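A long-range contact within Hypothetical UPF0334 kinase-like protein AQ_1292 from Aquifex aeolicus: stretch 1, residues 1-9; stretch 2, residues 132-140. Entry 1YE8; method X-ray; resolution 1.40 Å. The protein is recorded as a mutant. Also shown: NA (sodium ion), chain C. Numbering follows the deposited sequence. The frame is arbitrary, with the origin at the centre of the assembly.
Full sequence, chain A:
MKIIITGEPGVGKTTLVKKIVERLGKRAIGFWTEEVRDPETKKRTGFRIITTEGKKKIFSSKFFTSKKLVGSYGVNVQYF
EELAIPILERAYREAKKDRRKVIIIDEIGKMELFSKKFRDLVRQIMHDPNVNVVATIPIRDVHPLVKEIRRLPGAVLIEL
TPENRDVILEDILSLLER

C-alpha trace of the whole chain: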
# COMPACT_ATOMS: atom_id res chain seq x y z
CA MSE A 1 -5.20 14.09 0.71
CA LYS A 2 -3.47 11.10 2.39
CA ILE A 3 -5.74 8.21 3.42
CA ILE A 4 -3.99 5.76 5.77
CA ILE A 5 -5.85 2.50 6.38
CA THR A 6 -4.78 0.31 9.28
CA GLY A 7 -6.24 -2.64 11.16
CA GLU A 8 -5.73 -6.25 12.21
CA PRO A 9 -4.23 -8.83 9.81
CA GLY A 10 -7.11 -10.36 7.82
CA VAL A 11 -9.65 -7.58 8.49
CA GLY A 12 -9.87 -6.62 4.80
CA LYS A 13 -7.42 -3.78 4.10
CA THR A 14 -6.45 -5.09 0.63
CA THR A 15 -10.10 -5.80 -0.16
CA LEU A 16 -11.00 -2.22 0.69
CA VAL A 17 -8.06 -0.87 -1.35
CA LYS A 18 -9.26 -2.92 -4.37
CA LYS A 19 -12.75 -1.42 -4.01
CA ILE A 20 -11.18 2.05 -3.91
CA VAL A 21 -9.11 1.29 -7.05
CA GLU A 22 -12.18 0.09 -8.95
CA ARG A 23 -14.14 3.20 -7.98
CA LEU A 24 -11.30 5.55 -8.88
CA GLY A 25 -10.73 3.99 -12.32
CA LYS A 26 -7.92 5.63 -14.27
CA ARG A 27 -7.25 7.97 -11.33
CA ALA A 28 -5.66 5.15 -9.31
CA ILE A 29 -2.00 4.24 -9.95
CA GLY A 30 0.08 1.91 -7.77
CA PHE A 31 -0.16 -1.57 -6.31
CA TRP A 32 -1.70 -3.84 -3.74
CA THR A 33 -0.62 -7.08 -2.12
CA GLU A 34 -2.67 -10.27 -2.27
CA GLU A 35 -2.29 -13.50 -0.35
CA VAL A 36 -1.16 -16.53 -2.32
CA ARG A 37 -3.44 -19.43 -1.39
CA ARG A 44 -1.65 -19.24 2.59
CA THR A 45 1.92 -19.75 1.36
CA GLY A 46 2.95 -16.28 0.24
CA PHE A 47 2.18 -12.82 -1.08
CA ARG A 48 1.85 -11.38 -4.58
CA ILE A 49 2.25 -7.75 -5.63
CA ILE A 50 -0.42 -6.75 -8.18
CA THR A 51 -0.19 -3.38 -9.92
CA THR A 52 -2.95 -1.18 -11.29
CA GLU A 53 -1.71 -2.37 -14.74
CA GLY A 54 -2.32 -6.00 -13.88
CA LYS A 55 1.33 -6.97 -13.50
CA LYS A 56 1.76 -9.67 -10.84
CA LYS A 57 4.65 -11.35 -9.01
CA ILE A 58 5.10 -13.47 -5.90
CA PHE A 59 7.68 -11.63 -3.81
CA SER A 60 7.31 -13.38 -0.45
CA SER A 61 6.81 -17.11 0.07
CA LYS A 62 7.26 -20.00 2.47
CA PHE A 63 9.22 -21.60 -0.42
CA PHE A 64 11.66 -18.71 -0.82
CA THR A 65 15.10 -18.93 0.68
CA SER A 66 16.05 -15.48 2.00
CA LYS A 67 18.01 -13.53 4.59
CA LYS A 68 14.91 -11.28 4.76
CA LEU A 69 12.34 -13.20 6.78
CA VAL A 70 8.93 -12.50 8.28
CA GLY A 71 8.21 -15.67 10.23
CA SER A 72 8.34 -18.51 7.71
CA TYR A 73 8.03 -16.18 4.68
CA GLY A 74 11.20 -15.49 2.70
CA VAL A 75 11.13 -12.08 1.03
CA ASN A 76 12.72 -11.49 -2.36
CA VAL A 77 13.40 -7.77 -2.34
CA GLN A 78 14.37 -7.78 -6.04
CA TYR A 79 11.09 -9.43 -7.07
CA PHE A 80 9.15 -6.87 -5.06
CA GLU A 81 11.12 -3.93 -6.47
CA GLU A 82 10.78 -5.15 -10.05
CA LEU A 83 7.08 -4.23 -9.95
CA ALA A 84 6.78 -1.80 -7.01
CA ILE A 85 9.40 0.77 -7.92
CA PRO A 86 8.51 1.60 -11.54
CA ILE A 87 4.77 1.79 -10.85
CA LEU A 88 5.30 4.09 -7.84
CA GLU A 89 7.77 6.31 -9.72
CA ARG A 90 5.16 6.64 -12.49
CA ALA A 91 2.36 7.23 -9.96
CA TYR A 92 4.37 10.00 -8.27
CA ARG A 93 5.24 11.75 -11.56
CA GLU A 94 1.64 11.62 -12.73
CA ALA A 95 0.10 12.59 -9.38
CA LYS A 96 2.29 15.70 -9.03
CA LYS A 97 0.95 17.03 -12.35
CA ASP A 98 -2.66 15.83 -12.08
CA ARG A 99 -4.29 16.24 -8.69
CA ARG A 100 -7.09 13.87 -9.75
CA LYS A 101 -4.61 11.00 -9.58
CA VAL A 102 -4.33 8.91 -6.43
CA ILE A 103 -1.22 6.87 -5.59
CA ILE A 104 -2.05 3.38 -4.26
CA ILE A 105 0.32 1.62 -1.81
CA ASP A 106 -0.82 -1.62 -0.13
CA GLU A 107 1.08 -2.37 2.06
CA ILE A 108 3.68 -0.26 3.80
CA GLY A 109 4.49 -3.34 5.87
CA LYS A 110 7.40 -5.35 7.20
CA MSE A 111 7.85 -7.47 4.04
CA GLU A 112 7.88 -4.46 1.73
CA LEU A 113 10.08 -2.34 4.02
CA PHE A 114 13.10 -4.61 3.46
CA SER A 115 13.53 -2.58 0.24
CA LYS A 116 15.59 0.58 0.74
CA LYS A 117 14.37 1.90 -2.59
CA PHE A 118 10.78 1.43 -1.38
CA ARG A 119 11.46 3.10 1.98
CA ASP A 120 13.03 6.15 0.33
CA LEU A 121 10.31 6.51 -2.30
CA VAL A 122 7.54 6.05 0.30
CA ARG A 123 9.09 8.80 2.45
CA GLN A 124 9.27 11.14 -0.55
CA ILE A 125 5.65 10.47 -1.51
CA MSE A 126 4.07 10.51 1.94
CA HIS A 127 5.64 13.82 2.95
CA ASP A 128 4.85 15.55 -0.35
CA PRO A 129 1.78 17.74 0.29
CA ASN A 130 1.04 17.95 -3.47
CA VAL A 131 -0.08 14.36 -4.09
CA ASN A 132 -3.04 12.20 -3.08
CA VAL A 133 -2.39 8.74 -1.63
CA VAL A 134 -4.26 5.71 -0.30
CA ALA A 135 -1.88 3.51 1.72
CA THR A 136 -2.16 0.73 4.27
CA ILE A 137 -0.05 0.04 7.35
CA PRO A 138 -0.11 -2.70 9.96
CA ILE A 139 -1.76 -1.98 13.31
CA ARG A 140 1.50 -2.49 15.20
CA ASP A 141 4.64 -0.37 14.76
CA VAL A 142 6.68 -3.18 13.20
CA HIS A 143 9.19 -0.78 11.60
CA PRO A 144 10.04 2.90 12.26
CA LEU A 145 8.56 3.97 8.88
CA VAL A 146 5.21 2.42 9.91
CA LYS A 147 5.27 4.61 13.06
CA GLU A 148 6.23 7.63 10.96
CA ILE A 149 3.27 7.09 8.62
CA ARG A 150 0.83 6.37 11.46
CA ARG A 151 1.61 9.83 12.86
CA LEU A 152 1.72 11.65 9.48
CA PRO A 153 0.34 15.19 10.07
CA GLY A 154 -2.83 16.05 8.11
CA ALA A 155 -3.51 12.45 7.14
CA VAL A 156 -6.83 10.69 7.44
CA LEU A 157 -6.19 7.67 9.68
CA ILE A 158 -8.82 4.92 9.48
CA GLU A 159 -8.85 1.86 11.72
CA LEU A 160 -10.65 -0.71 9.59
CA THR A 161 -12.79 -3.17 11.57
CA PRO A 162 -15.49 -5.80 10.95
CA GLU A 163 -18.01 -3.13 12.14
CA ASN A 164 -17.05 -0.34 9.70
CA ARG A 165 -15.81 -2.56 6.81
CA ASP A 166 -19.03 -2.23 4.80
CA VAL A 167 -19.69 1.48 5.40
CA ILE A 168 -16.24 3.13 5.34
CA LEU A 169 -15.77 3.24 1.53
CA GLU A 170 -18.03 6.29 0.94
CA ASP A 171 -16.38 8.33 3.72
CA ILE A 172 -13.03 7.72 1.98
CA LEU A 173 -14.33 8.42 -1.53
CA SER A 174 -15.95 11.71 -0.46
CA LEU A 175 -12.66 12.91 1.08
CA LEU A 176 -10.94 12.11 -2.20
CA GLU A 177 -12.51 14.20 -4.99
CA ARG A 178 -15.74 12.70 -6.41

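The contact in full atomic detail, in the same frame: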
# COMPACT_ATOMS: atom_id res chain seq x y z
N MSE A 1 -4.41 14.96 -0.22
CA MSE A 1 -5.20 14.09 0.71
C MSE A 1 -4.46 12.76 0.87
O MSE A 1 -4.15 12.11 -0.13
CB MSE A 1 -6.61 13.90 0.14
CG MSE A 1 -7.49 12.89 0.86
SE MSE A 1 -8.14 13.58 2.54
CE MSE A 1 -8.98 15.24 1.97
N LYS A 2 -4.15 12.38 2.11
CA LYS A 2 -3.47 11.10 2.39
C LYS A 2 -4.44 10.27 3.22
O LYS A 2 -4.83 10.69 4.32
CB LYS A 2 -2.18 11.28 3.21
CG LYS A 2 -1.10 12.24 2.66
CD LYS A 2 -0.46 11.67 1.40
CE LYS A 2 0.71 12.49 0.86
NZ LYS A 2 0.37 13.91 0.61
N ILE A 3 -4.86 9.13 2.69
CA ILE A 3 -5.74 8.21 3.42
C ILE A 3 -4.88 7.04 3.88
O ILE A 3 -4.31 6.32 3.03
CB ILE A 3 -6.87 7.65 2.49
CG1 ILE A 3 -7.64 8.77 1.77
CG2 ILE A 3 -7.80 6.73 3.29
CD1 ILE A 3 -8.45 9.65 2.69
N ILE A 4 -4.78 6.84 5.20
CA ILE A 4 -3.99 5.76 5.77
C ILE A 4 -4.95 4.78 6.41
O ILE A 4 -5.65 5.11 7.37
CB ILE A 4 -2.99 6.30 6.81
CG1 ILE A 4 -2.07 7.35 6.18
CG2 ILE A 4 -2.16 5.13 7.39
CD1 ILE A 4 -1.10 7.98 7.11
N ILE A 5 -4.96 3.55 5.90
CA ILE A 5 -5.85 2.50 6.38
C ILE A 5 -5.03 1.49 7.18
O ILE A 5 -4.03 0.95 6.71
CB ILE A 5 -6.55 1.79 5.20
CG1 ILE A 5 -7.37 2.78 4.38
CG2 ILE A 5 -7.43 0.63 5.72
CD1 ILE A 5 -7.69 2.30 2.97
N THR A 6 -5.45 1.26 8.42
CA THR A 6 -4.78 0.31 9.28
C THR A 6 -5.81 -0.65 9.87
O THR A 6 -7.01 -0.49 9.65
CB THR A 6 -3.94 1.09 10.33
OG1 THR A 6 -3.05 0.20 11.02
CG2 THR A 6 -4.81 1.78 11.43
N GLY A 7 -5.34 -1.69 10.55
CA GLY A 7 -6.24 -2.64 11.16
C GLY A 7 -5.59 -4.00 11.27
O GLY A 7 -4.48 -4.21 10.78
N GLU A 8 -6.30 -4.93 11.91
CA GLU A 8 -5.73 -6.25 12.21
C GLU A 8 -5.44 -7.03 10.92
O GLU A 8 -6.12 -6.82 9.91
CB GLU A 8 -6.66 -7.05 13.14
CG GLU A 8 -7.10 -6.36 14.45
CD GLU A 8 -5.97 -5.99 15.43
OE1 GLU A 8 -4.97 -6.76 15.47
OE2 GLU A 8 -6.10 -4.95 16.18
N PRO A 9 -4.45 -7.93 10.95
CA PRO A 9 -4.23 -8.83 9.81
C PRO A 9 -5.54 -9.56 9.49
O PRO A 9 -6.19 -10.03 10.43
CB PRO A 9 -3.19 -9.81 10.34
CG PRO A 9 -2.50 -9.10 11.42
CD PRO A 9 -3.50 -8.18 12.04
N ASN A 132 -2.06 13.02 -3.80
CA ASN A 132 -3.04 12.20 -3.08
C ASN A 132 -2.59 10.75 -3.01
O ASN A 132 -2.02 10.21 -3.98
CB ASN A 132 -4.40 12.28 -3.76
CG ASN A 132 -4.90 13.69 -3.89
OD1 ASN A 132 -4.97 14.43 -2.91
ND2 ASN A 132 -5.24 14.09 -5.12
N VAL A 133 -2.83 10.12 -1.86
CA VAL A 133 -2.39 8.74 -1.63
C VAL A 133 -3.41 7.96 -0.81
O VAL A 133 -4.00 8.50 0.13
CB VAL A 133 -1.03 8.68 -0.85
CG1 VAL A 133 -0.51 7.24 -0.75
CG2 VAL A 133 0.03 9.59 -1.48
N VAL A 134 -3.61 6.69 -1.18
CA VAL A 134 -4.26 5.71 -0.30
C VAL A 134 -3.23 4.64 0.02
O VAL A 134 -2.71 3.99 -0.89
CB VAL A 134 -5.50 5.07 -0.96
CG1 VAL A 134 -6.07 3.95 -0.10
CG2 VAL A 134 -6.55 6.14 -1.24
N ALA A 135 -2.93 4.47 1.31
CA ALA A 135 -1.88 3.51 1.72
C ALA A 135 -2.38 2.73 2.91
O ALA A 135 -3.24 3.20 3.67
CB ALA A 135 -0.58 4.21 2.05
N THR A 136 -1.84 1.53 3.10
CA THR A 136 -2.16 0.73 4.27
C THR A 136 -0.90 0.53 5.10
O THR A 136 0.23 0.48 4.58
CB THR A 136 -2.70 -0.64 3.88
OG1 THR A 136 -1.76 -1.31 3.03
CG2 THR A 136 -3.99 -0.49 3.07
N ILE A 137 -1.11 0.39 6.41
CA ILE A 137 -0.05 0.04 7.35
C ILE A 137 -0.58 -0.96 8.35
O ILE A 137 -1.78 -0.97 8.64
CB ILE A 137 0.53 1.28 8.12
CG1 ILE A 137 -0.58 2.06 8.84
CG2 ILE A 137 1.36 2.15 7.18
CD1 ILE A 137 -0.04 3.15 9.73
N PRO A 138 0.31 -1.78 8.90
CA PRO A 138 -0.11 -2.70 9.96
C PRO A 138 -0.52 -1.94 11.22
O PRO A 138 -0.21 -0.75 11.38
CB PRO A 138 1.13 -3.59 10.19
CG PRO A 138 2.26 -2.88 9.57
CD PRO A 138 1.74 -1.90 8.58
N ILE A 139 -1.26 -2.62 12.09
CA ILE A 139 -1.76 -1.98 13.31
C ILE A 139 -0.69 -1.84 14.40
O ILE A 139 -0.82 -1.02 15.30
CB ILE A 139 -3.02 -2.74 13.83
CG1 ILE A 139 -3.83 -1.89 14.83
CG2 ILE A 139 -2.65 -4.09 14.42
CD1 ILE A 139 -4.46 -0.63 14.25
N ARG A 140 0.38 -2.62 14.29
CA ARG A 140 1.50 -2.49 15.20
C ARG A 140 2.66 -1.78 14.51
O ARG A 140 2.81 -1.82 13.28
CB ARG A 140 1.95 -3.87 15.71
CG ARG A 140 0.92 -4.56 16.63
CD ARG A 140 1.32 -5.95 17.11
NE ARG A 140 1.79 -6.82 16.02
CZ ARG A 140 3.07 -7.10 15.77
NH1 ARG A 140 4.05 -6.60 16.52
NH2 ARG A 140 3.38 -7.89 14.75
NA NA C . -5.20 -6.37 7.66
O HOH W 1 -1.95 -5.27 11.11
O HOH W 2 -2.87 -6.11 5.82

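The N-terminal strand, which begins at Lys2, lies beside the strand formed around residues 132-136 as a parallel neighbour, with an angle of 17° between the two directions and a closest approach of 4.7 Å between their axes. Although at least 129 positions separate any touching residues in sequence, the two stretches run in continuous register, Lys2 beside Val133 through Ile5 beside Thr136, and together bury 755 Å².

Backbone hydrogen bonds supply the framework. In the alternation typical of parallel strands, Met1, Ile3 and Ile5 face the partner with their peptide groups. Val133 N donates to Met1 O (2.9 Å), and Ile3 N returns a bond to Val133 O (2.8 Å). The pattern repeats as Ala135 N donates to Ile3 O (2.9 Å) and Ile5 N to Ala135 O (2.8 Å), and closes with Ile137 N to Ile5 O (3.0 Å). CA-H...O contacts accompany this ladder; the shortest joins Thr136 CA to Ile5 O at 3.1 Å.

Polar groups extend the pairing at both ends. The amino terminus, Met1 N, donates to Asn132 OD1 at 2.8 Å; the Asn132 side chain starts sideways, and its m rotamer brings the amide oxygen within reach. The selenomethionine side chain of Met1 instead leads away from the contact. At the other end Thr6 directs its CB toward the second stretch, placing OG1 2.9 Å from Ile137 O and 3.0 Å from Pro138 O, so a small hydroxyl side chain fits against two backbone carbonyls.

Apolar packing fills both faces of the pair. Ile3 and Ile5 share one face with Val134 and Thr136: Ile5 CD1 lies 3.8 Å from Val134 CG1, and Ile3 CB lies 4.0 Å from Val134 CG2. On the other face, Lys2 lays its aliphatic chain along Val133, with CD 3.6 Å from CG2, and Ala135 occupies the place beside Ile4. Past the paired residues, Ile137 CD1 reaches Ile4 CG2 at 3.7 Å. The beta-branched isoleucines and valines suit the extended backbone and the buried setting.

Beyond the strands, water 1 bridges the two stretches, donating to Gly7 O (2.8 Å) and accepting from Ile139 N (2.9 Å). Gly7 adopts phi/psi of 152/175°, where a CB would be jammed against the carbonyl oxygen of Thr6. Ile139 has more area covered than any other residue here, 93 Å², and its CG2 comes within 3.7 Å of Glu8 OE1. The Glu8 backbone also serves the sodium ion, with Glu8 O 2.5 Å from NA.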